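Local coordinates for protein DNA ligase (PDB 3GDE) that is an ATP-dependent DNA ligase that probably seals nicks in double-stranded DNA during replication, recombination and repair, at residues A[252-257]-A[396-401]; A[301-306]-A[336-341]. All coordinates share one frame; numbering follows the deposited sequence.

Interaction 1 of 2, residues A[252-257]-A[396-401]. With PO4 (phosphate ion), chain C.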
ATOM      1  N   LYS A 252      15.305 -13.883  11.852  1.00 30.70           N
ATOM      2  CA  LYS A 252      14.641 -12.698  11.342  1.00 30.39           C
ATOM      3  C   LYS A 252      15.665 -11.620  11.006  1.00 30.28           C
ATOM      4  O   LYS A 252      16.274 -11.030  11.905  1.00 30.12           O
ATOM      5  CB  LYS A 252      13.608 -12.139  12.315  1.00 30.59           C
ATOM      6  CG  LYS A 252      12.804 -11.040  11.653  1.00 30.68           C
ATOM      7  CD  LYS A 252      11.675 -10.566  12.514  1.00 33.32           C
ATOM      8  CE  LYS A 252      10.674  -9.786  11.688  1.00 33.06           C
ATOM      9  NZ  LYS A 252      11.279  -8.571  11.093  1.00 34.30           N
ATOM     10  N   PHE A 253      15.820 -11.362   9.707  1.00 30.10           N
ATOM     11  CA  PHE A 253      16.801 -10.406   9.184  1.00 30.24           C
ATOM     12  C   PHE A 253      16.413  -8.928   9.317  1.00 29.88           C
ATOM     13  O   PHE A 253      15.249  -8.558   9.214  1.00 29.89           O
ATOM     14  CB  PHE A 253      17.111 -10.722   7.714  1.00 30.46           C
ATOM     15  CG  PHE A 253      17.646 -12.109   7.495  1.00 32.07           C
ATOM     16  CD1 PHE A 253      19.008 -12.376   7.642  1.00 32.63           C
ATOM     17  CD2 PHE A 253      16.789 -13.152   7.137  1.00 33.71           C
ATOM     18  CE1 PHE A 253      19.507 -13.665   7.441  1.00 33.12           C
ATOM     19  CE2 PHE A 253      17.274 -14.447   6.938  1.00 33.10           C
ATOM     20  CZ  PHE A 253      18.633 -14.705   7.091  1.00 32.49           C
ATOM     21  N   ASP A 254      17.412  -8.091   9.557  1.00 29.78           N
ATOM     22  CA  ASP A 254      17.258  -6.654   9.405  1.00 29.41           C
ATOM     23  C   ASP A 254      17.411  -6.355   7.915  1.00 28.93           C
ATOM     24  O   ASP A 254      18.527  -6.167   7.410  1.00 28.88           O
ATOM     25  CB  ASP A 254      18.302  -5.896  10.234  1.00 29.17           C
ATOM     26  CG  ASP A 254      18.152  -4.376  10.132  1.00 30.70           C
ATOM     27  OD1 ASP A 254      17.328  -3.895   9.326  1.00 31.67           O
ATOM     28  OD2 ASP A 254      18.861  -3.654  10.864  1.00 31.53           O
ATOM     29  N   GLY A 255      16.283  -6.351   7.213  1.00 28.28           N
ATOM     30  CA  GLY A 255      16.271  -6.087   5.781  1.00 27.76           C
ATOM     31  C   GLY A 255      14.879  -5.790   5.256  1.00 27.36           C
ATOM     32  O   GLY A 255      13.975  -5.477   6.032  1.00 26.89           O
ATOM     33  N   SER A 256      14.718  -5.873   3.933  1.00 26.75           N
ATOM     34  CA  SER A 256      13.428  -5.638   3.301  1.00 26.61           C
ATOM     35  C   SER A 256      12.920  -6.884   2.605  1.00 26.10           C
ATOM     36  O   SER A 256      13.610  -7.466   1.785  1.00 25.89           O
ATOM     37  CB  SER A 256      13.494  -4.481   2.315  1.00 26.20           C
ATOM     38  OG  SER A 256      13.983  -3.324   2.951  1.00 28.90           O
ATOM     39  N   ARG A 257      11.693  -7.269   2.928  1.00 25.97           N
ATOM     40  CA  ARG A 257      11.074  -8.413   2.299  1.00 26.12           C
ATOM     41  C   ARG A 257      10.786  -8.171   0.807  1.00 26.40           C
ATOM     42  O   ARG A 257      10.376  -7.081   0.396  1.00 26.89           O
ATOM     43  CB  ARG A 257       9.813  -8.802   3.041  1.00 25.49           C
ATOM     44  CG  ARG A 257       9.410 -10.225   2.764  1.00 26.32           C
ATOM     45  CD  ARG A 257       8.436 -10.730   3.782  1.00 24.46           C
ATOM     46  NE  ARG A 257       7.803 -11.953   3.323  1.00 21.53           N
ATOM     47  CZ  ARG A 257       6.767 -12.524   3.926  1.00 21.96           C
ATOM     48  NH1 ARG A 257       6.242 -11.972   5.022  1.00 19.15           N
ATOM     49  NH2 ARG A 257       6.247 -13.637   3.426  1.00 19.50           N
ATOM     50  N   GLY A 396      23.907  -9.049  14.020  1.00 31.89           N
ATOM     51  CA  GLY A 396      23.392  -7.730  13.664  1.00 31.33           C
ATOM     52  C   GLY A 396      21.961  -7.743  13.161  1.00 30.98           C
ATOM     53  O   GLY A 396      21.478  -6.745  12.609  1.00 30.81           O
ATOM     54  N   HIS A 397      21.289  -8.877  13.347  1.00 30.56           N
ATOM     55  CA  HIS A 397      19.891  -9.030  12.955  1.00 30.17           C
ATOM     56  C   HIS A 397      18.953  -9.009  14.171  1.00 29.95           C
ATOM     57  O   HIS A 397      19.375  -8.662  15.265  1.00 29.80           O
ATOM     58  CB  HIS A 397      19.720 -10.266  12.064  1.00 30.15           C
ATOM     59  CG  HIS A 397      20.526 -10.203  10.802  1.00 29.95           C
ATOM     60  ND1 HIS A 397      20.193  -9.387   9.743  1.00 30.11           N
ATOM     61  CD2 HIS A 397      21.663 -10.842  10.435  1.00 31.00           C
ATOM     62  CE1 HIS A 397      21.085  -9.527   8.779  1.00 29.91           C
ATOM     63  NE2 HIS A 397      21.989 -10.404   9.174  1.00 29.18           N
ATOM     64  N   GLU A 398      17.685  -9.365  13.986  1.00 30.07           N
ATOM     65  CA  GLU A 398      16.635  -8.929  14.924  1.00 30.13           C
ATOM     66  C   GLU A 398      16.135  -9.978  15.909  1.00 29.27           C
ATOM     67  O   GLU A 398      15.618  -9.628  16.980  1.00 29.27           O
ATOM     68  CB  GLU A 398      15.437  -8.347  14.161  1.00 30.01           C
ATOM     69  CG  GLU A 398      15.785  -7.186  13.245  1.00 31.39           C
ATOM     70  CD  GLU A 398      14.559  -6.531  12.630  1.00 31.85           C
ATOM     71  OE1 GLU A 398      14.712  -5.434  12.062  1.00 34.27           O
ATOM     72  OE2 GLU A 398      13.445  -7.100  12.715  1.00 34.86           O
ATOM     73  N   GLY A 399      16.286 -11.248  15.544  1.00 28.41           N
ATOM     74  CA  GLY A 399      15.734 -12.353  16.319  1.00 27.50           C
ATOM     75  C   GLY A 399      15.445 -13.551  15.436  1.00 27.26           C
ATOM     76  O   GLY A 399      16.211 -13.862  14.513  1.00 26.92           O
ATOM     77  N   VAL A 400      14.327 -14.215  15.701  1.00 27.10           N
ATOM     78  CA  VAL A 400      13.980 -15.427  14.966  1.00 27.34           C
ATOM     79  C   VAL A 400      12.544 -15.459  14.461  1.00 27.82           C
ATOM     80  O   VAL A 400      11.641 -14.886  15.074  1.00 27.47           O
ATOM     81  CB  VAL A 400      14.250 -16.729  15.786  1.00 27.31           C
ATOM     82  CG1 VAL A 400      15.753 -17.010  15.904  1.00 26.15           C
ATOM     83  CG2 VAL A 400      13.590 -16.664  17.150  1.00 25.79           C
ATOM     84  N   MET A 401      12.358 -16.133  13.328  1.00 28.43           N
ATOM     85  CA  MET A 401      11.032 -16.500  12.864  1.00 29.48           C
ATOM     86  C   MET A 401      10.788 -17.923  13.326  1.00 30.00           C
ATOM     87  O   MET A 401      11.671 -18.777  13.209  1.00 30.36           O
ATOM     88  CB  MET A 401      10.924 -16.400  11.334  1.00 29.44           C
ATOM     89  CG  MET A 401      11.167 -15.003  10.765  1.00 29.51           C
ATOM     90  SD  MET A 401       9.935 -13.803  11.324  1.00 34.39           S
ATOM     91  CE  MET A 401       8.447 -14.474  10.603  1.00 32.65           C
TER
HETATM   92  P   PO4 C 557       8.736  -5.926  11.391  1.00 56.04           P
HETATM   93  O1  PO4 C 557      10.233  -6.044  11.227  1.00 56.03           O
HETATM   94  O2  PO4 C 557       8.238  -6.648  12.616  1.00 55.87           O
HETATM   95  O3  PO4 C 557       8.375  -4.463  11.471  1.00 56.25           O
HETATM   96  O4  PO4 C 557       8.077  -6.557  10.194  1.00 57.07           O
HETATM   97  O   HOH W   1      19.573  -4.975  13.119  1.00 34.01           O
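Two backbone hydrogen bonds join Lys-252 to the other segment: its N donates to Gly-399 O at 2.8 Å, and its O accepts Glu-398 N at 3.0 Å, almost in line with the carbonyl. Lys-252 to Gly-255 form the KxDG motif of nucleotidyltransferases, whose lysine, here Lys-252, is predicted to carry AMP as the covalent intermediate. Its chain runs out extended past the sulphur of Met-401 and bends only at the last torsion (chi4 -62°). NZ there forms a salt bridge with Glu-398 OE2 at 3.1 Å and a hydrogen bond at 2.7 Å to O1 of a phosphate ion that probably comes from the crystallisation liquor; Lys-420 holds the same phosphate.

Beyond the lysine, His-397 serves two neighbours at once. Its ND1 accepts Asp-254 N at 3.1 Å, the donor lying near the ring plane, while Phe-253 turns its edge to the imidazole face in a T-shaped stack, planes 81° apart, with CD1 over the ring centre. Glycine suits position 399 because a CB at these backbone angles would jam against the preceding carbonyl oxygen; the same holds at Gly-396, which closes helix 382-394 with a Schellman motif. A water donates to Asp-254 OD2 at 2.7 Å and to Gly-396 O at 2.6 Å.

Interaction 2 of 2, residues A[301-306]-A[336-341]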
ATOM      1  N   GLU A 301      14.369 -12.129   1.865  1.00 32.03           N
ATOM      2  CA  GLU A 301      14.767 -10.894   2.499  1.00 32.70           C
ATOM      3  C   GLU A 301      16.013 -10.348   1.810  1.00 32.59           C
ATOM      4  O   GLU A 301      17.006 -11.064   1.628  1.00 32.21           O
ATOM      5  CB  GLU A 301      15.037 -11.142   3.980  1.00 33.02           C
ATOM      6  CG  GLU A 301      14.849  -9.926   4.852  1.00 34.81           C
ATOM      7  CD  GLU A 301      13.402  -9.669   5.244  1.00 37.11           C
ATOM      8  OE1 GLU A 301      13.107  -8.518   5.638  1.00 41.27           O
ATOM      9  OE2 GLU A 301      12.561 -10.587   5.186  1.00 36.71           O
ATOM     10  N   VAL A 302      15.950  -9.084   1.407  1.00 32.59           N
ATOM     11  CA  VAL A 302      17.127  -8.396   0.875  1.00 32.66           C
ATOM     12  C   VAL A 302      17.784  -7.590   2.002  1.00 33.21           C
ATOM     13  O   VAL A 302      17.114  -6.818   2.705  1.00 32.63           O
ATOM     14  CB  VAL A 302      16.763  -7.498  -0.329  1.00 32.42           C
ATOM     15  CG1 VAL A 302      17.937  -6.631  -0.743  1.00 32.31           C
ATOM     16  CG2 VAL A 302      16.338  -8.357  -1.497  1.00 33.07           C
ATOM     17  N   ILE A 303      19.086  -7.789   2.190  1.00 33.73           N
ATOM     18  CA  ILE A 303      19.813  -7.056   3.219  1.00 34.98           C
ATOM     19  C   ILE A 303      20.961  -6.256   2.614  1.00 35.98           C
ATOM     20  O   ILE A 303      21.556  -6.660   1.610  1.00 36.36           O
ATOM     21  CB  ILE A 303      20.309  -7.969   4.392  1.00 34.96           C
ATOM     22  CG1 ILE A 303      21.388  -8.952   3.913  1.00 34.89           C
ATOM     23  CG2 ILE A 303      19.136  -8.683   5.074  1.00 34.44           C
ATOM     24  CD1 ILE A 303      21.907  -9.895   4.981  1.00 35.20           C
ATOM     25  N   ALA A 304      21.253  -5.110   3.216  1.00 37.00           N
ATOM     26  CA  ALA A 304      22.383  -4.299   2.796  1.00 38.16           C
ATOM     27  C   ALA A 304      23.616  -4.769   3.551  1.00 39.33           C
ATOM     28  O   ALA A 304      23.566  -4.959   4.762  1.00 39.28           O
ATOM     29  CB  ALA A 304      22.113  -2.828   3.055  1.00 37.80           C
ATOM     30  N   VAL A 305      24.710  -4.992   2.823  1.00 41.07           N
ATOM     31  CA  VAL A 305      25.995  -5.377   3.426  1.00 42.57           C
ATOM     32  C   VAL A 305      27.115  -4.446   2.952  1.00 43.77           C
ATOM     33  O   VAL A 305      27.033  -3.866   1.871  1.00 44.14           O
ATOM     34  CB  VAL A 305      26.363  -6.866   3.161  1.00 42.53           C
ATOM     35  CG1 VAL A 305      25.313  -7.797   3.757  1.00 41.90           C
ATOM     36  CG2 VAL A 305      26.535  -7.135   1.677  1.00 42.46           C
ATOM     37  N   LYS A 306      28.148  -4.287   3.772  1.00 45.17           N
ATOM     38  CA  LYS A 306      29.268  -3.414   3.418  1.00 46.62           C
ATOM     39  C   LYS A 306      30.556  -3.897   4.088  1.00 47.21           C
ATOM     40  O   LYS A 306      30.634  -3.995   5.320  1.00 47.29           O
ATOM     41  CB  LYS A 306      28.952  -1.951   3.765  1.00 46.68           C
ATOM     42  CG  LYS A 306      29.932  -0.916   3.191  1.00 47.81           C
ATOM     43  CD  LYS A 306      29.744  -0.675   1.695  1.00 48.37           C
ATOM     44  CE  LYS A 306      30.331   0.680   1.285  1.00 50.08           C
ATOM     45  NZ  LYS A 306      30.336   0.908  -0.197  1.00 49.38           N
ATOM     46  N   GLU A 336      22.633  -8.374  -0.599  1.00 38.63           N
ATOM     47  CA  GLU A 336      22.460  -9.806  -0.807  1.00 37.92           C
ATOM     48  C   GLU A 336      21.047 -10.236  -0.446  1.00 37.18           C
ATOM     49  O   GLU A 336      20.347  -9.532   0.281  1.00 36.84           O
ATOM     50  CB  GLU A 336      23.514 -10.631  -0.074  1.00 38.08           C
ATOM     51  CG  GLU A 336      23.724 -10.272   1.365  1.00 39.29           C
ATOM     52  CD  GLU A 336      24.980 -10.891   1.920  1.00 40.24           C
ATOM     53  OE1 GLU A 336      24.869 -11.741   2.822  1.00 41.43           O
ATOM     54  OE2 GLU A 336      26.077 -10.535   1.444  1.00 41.31           O
ATOM     55  N   ALA A 337      20.636 -11.382  -0.986  1.00 36.22           N
ATOM     56  CA  ALA A 337      19.277 -11.879  -0.817  1.00 35.36           C
ATOM     57  C   ALA A 337      19.287 -13.223  -0.109  1.00 34.68           C
ATOM     58  O   ALA A 337      20.103 -14.087  -0.421  1.00 34.58           O
ATOM     59  CB  ALA A 337      18.571 -11.987  -2.166  1.00 35.17           C
ATOM     60  N   HIS A 338      18.382 -13.369   0.856  1.00 33.81           N
ATOM     61  CA  HIS A 338      18.203 -14.604   1.609  1.00 33.06           C
ATOM     62  C   HIS A 338      16.774 -15.080   1.438  1.00 32.51           C
ATOM     63  O   HIS A 338      15.831 -14.425   1.886  1.00 32.94           O
ATOM     64  CB  HIS A 338      18.514 -14.392   3.090  1.00 32.96           C
ATOM     65  CG  HIS A 338      19.918 -13.942   3.354  1.00 33.00           C
ATOM     66  ND1 HIS A 338      20.830 -14.715   4.037  1.00 32.79           N
ATOM     67  CD2 HIS A 338      20.570 -12.805   3.014  1.00 32.12           C
ATOM     68  CE1 HIS A 338      21.979 -14.071   4.117  1.00 32.75           C
ATOM     69  NE2 HIS A 338      21.850 -12.913   3.496  1.00 32.70           N
ATOM     70  N   PHE A 339      16.625 -16.223   0.783  1.00 31.56           N
ATOM     71  CA  PHE A 339      15.324 -16.784   0.499  1.00 30.87           C
ATOM     72  C   PHE A 339      14.899 -17.771   1.575  1.00 30.38           C
ATOM     73  O   PHE A 339      15.724 -18.524   2.090  1.00 30.09           O
ATOM     74  CB  PHE A 339      15.309 -17.408  -0.904  1.00 30.77           C
ATOM     75  CG  PHE A 339      15.506 -16.400  -2.000  1.00 30.86           C
ATOM     76  CD1 PHE A 339      14.499 -15.487  -2.311  1.00 29.49           C
ATOM     77  CD2 PHE A 339      16.710 -16.343  -2.714  1.00 31.20           C
ATOM     78  CE1 PHE A 339      14.684 -14.537  -3.319  1.00 29.32           C
ATOM     79  CE2 PHE A 339      16.899 -15.397  -3.736  1.00 29.78           C
ATOM     80  CZ  PHE A 339      15.880 -14.492  -4.031  1.00 29.57           C
ATOM     81  N   PHE A 340      13.613 -17.725   1.930  1.00 29.83           N
ATOM     82  CA  PHE A 340      13.055 -18.569   2.987  1.00 29.29           C
ATOM     83  C   PHE A 340      11.788 -19.319   2.587  1.00 29.04           C
ATOM     84  O   PHE A 340      11.324 -20.182   3.324  1.00 28.96           O
ATOM     85  CB  PHE A 340      12.819 -17.767   4.276  1.00 29.31           C
ATOM     86  CG  PHE A 340      11.906 -16.568   4.117  1.00 29.62           C
ATOM     87  CD1 PHE A 340      10.516 -16.715   4.133  1.00 29.74           C
ATOM     88  CD2 PHE A 340      12.438 -15.282   4.010  1.00 30.17           C
ATOM     89  CE1 PHE A 340       9.667 -15.608   4.014  1.00 29.07           C
ATOM     90  CE2 PHE A 340      11.592 -14.164   3.877  1.00 29.84           C
ATOM     91  CZ  PHE A 340      10.202 -14.336   3.883  1.00 29.19           C
ATOM     92  N   ASP A 341      11.219 -18.981   1.435  1.00 29.04           N
ATOM     93  CA  ASP A 341      10.046 -19.689   0.939  1.00 29.64           C
ATOM     94  C   ASP A 341       9.879 -19.648  -0.584  1.00 29.45           C
ATOM     95  O   ASP A 341      10.528 -18.869  -1.281  1.00 29.56           O
ATOM     96  CB  ASP A 341       8.769 -19.195   1.637  1.00 29.72           C
ATOM     97  CG  ASP A 341       7.854 -20.333   2.041  1.00 30.69           C
ATOM     98  OD1 ASP A 341       7.782 -21.347   1.311  1.00 32.08           O
ATOM     99  OD2 ASP A 341       7.204 -20.218   3.094  1.00 30.76           O
TER
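Ile-303 lays its longer branch across Glu-336 and His-338, with CG1 3.7 Å from Glu-336 CG and CD1 3.4 Å from His-338 NE2. Its chi1 of 67° puts CG1 between the backbone N and the carbonyl carbon, a crowded position that turns this branch to the neighbouring strand. Val-305 crosses Glu-336 at about a right angle and sets CG2 3.4 Å from OE2, while its CG1 packs on the carboxylate carbon. The other carboxylate oxygen, OE1, accepts a weak hydrogen bond from His-338 NE2 at 3.3 Å. An alanine in place of Glu-336 would probably leave His-338 NE2 without this acceptor and uncover the flanks of Ile-303 and Val-305 that the longer chain touches.

The strands belong to the antiparallel part of the nucleotide-binding core of the ligase adenylation domain, their directions 152° apart. Glu-301 with His-338 and Ile-303 with Glu-336 are hydrogen-bonded pairs, each exchanging two backbone bonds; in the first, Glu-301 N reaches His-338 O at 2.7 Å. Between them Val-302 and Ala-337 make a non-hydrogen-bonded pair of buried residues on the face turned away from Glu-301 and Ile-303, where the small alanine brings its CB to 4.3 Å from Val-302 CG2. Further on, Phe-340 and Asp-341 both face Asp-299 in a classic beta bulge. Glu-301 and Phe-340 are both predicted to bind ATP; Glu-301 OE2 comes within 3.9 Å of Phe-340 CE2, the carboxylate and ring planes only 25° apart.

Interactions 1 and 2 lie with their centres 9 Å apart and meet where strands 256-262 and 296-306 run side by side. Ser-256 N probably donates a hydrogen bond to Val-302 O at 2.9 Å, tying the residue just after the KxDG motif to the strand pair of interaction 2. Arg-257 NE packs 3.4 Å from Phe-340 CZ, and Phe-253 sets its ring against that of His-338 at about 40°. Residues predicted to bind ATP are thereby gathered from both contacts: Arg-257 from 252-257, Glu-301 from 301-306 and Phe-340 from 336-341, near the predicted nucleophile Lys-252, whose side chain approaches that of Lys-420 to about 4 Å between nearest atoms.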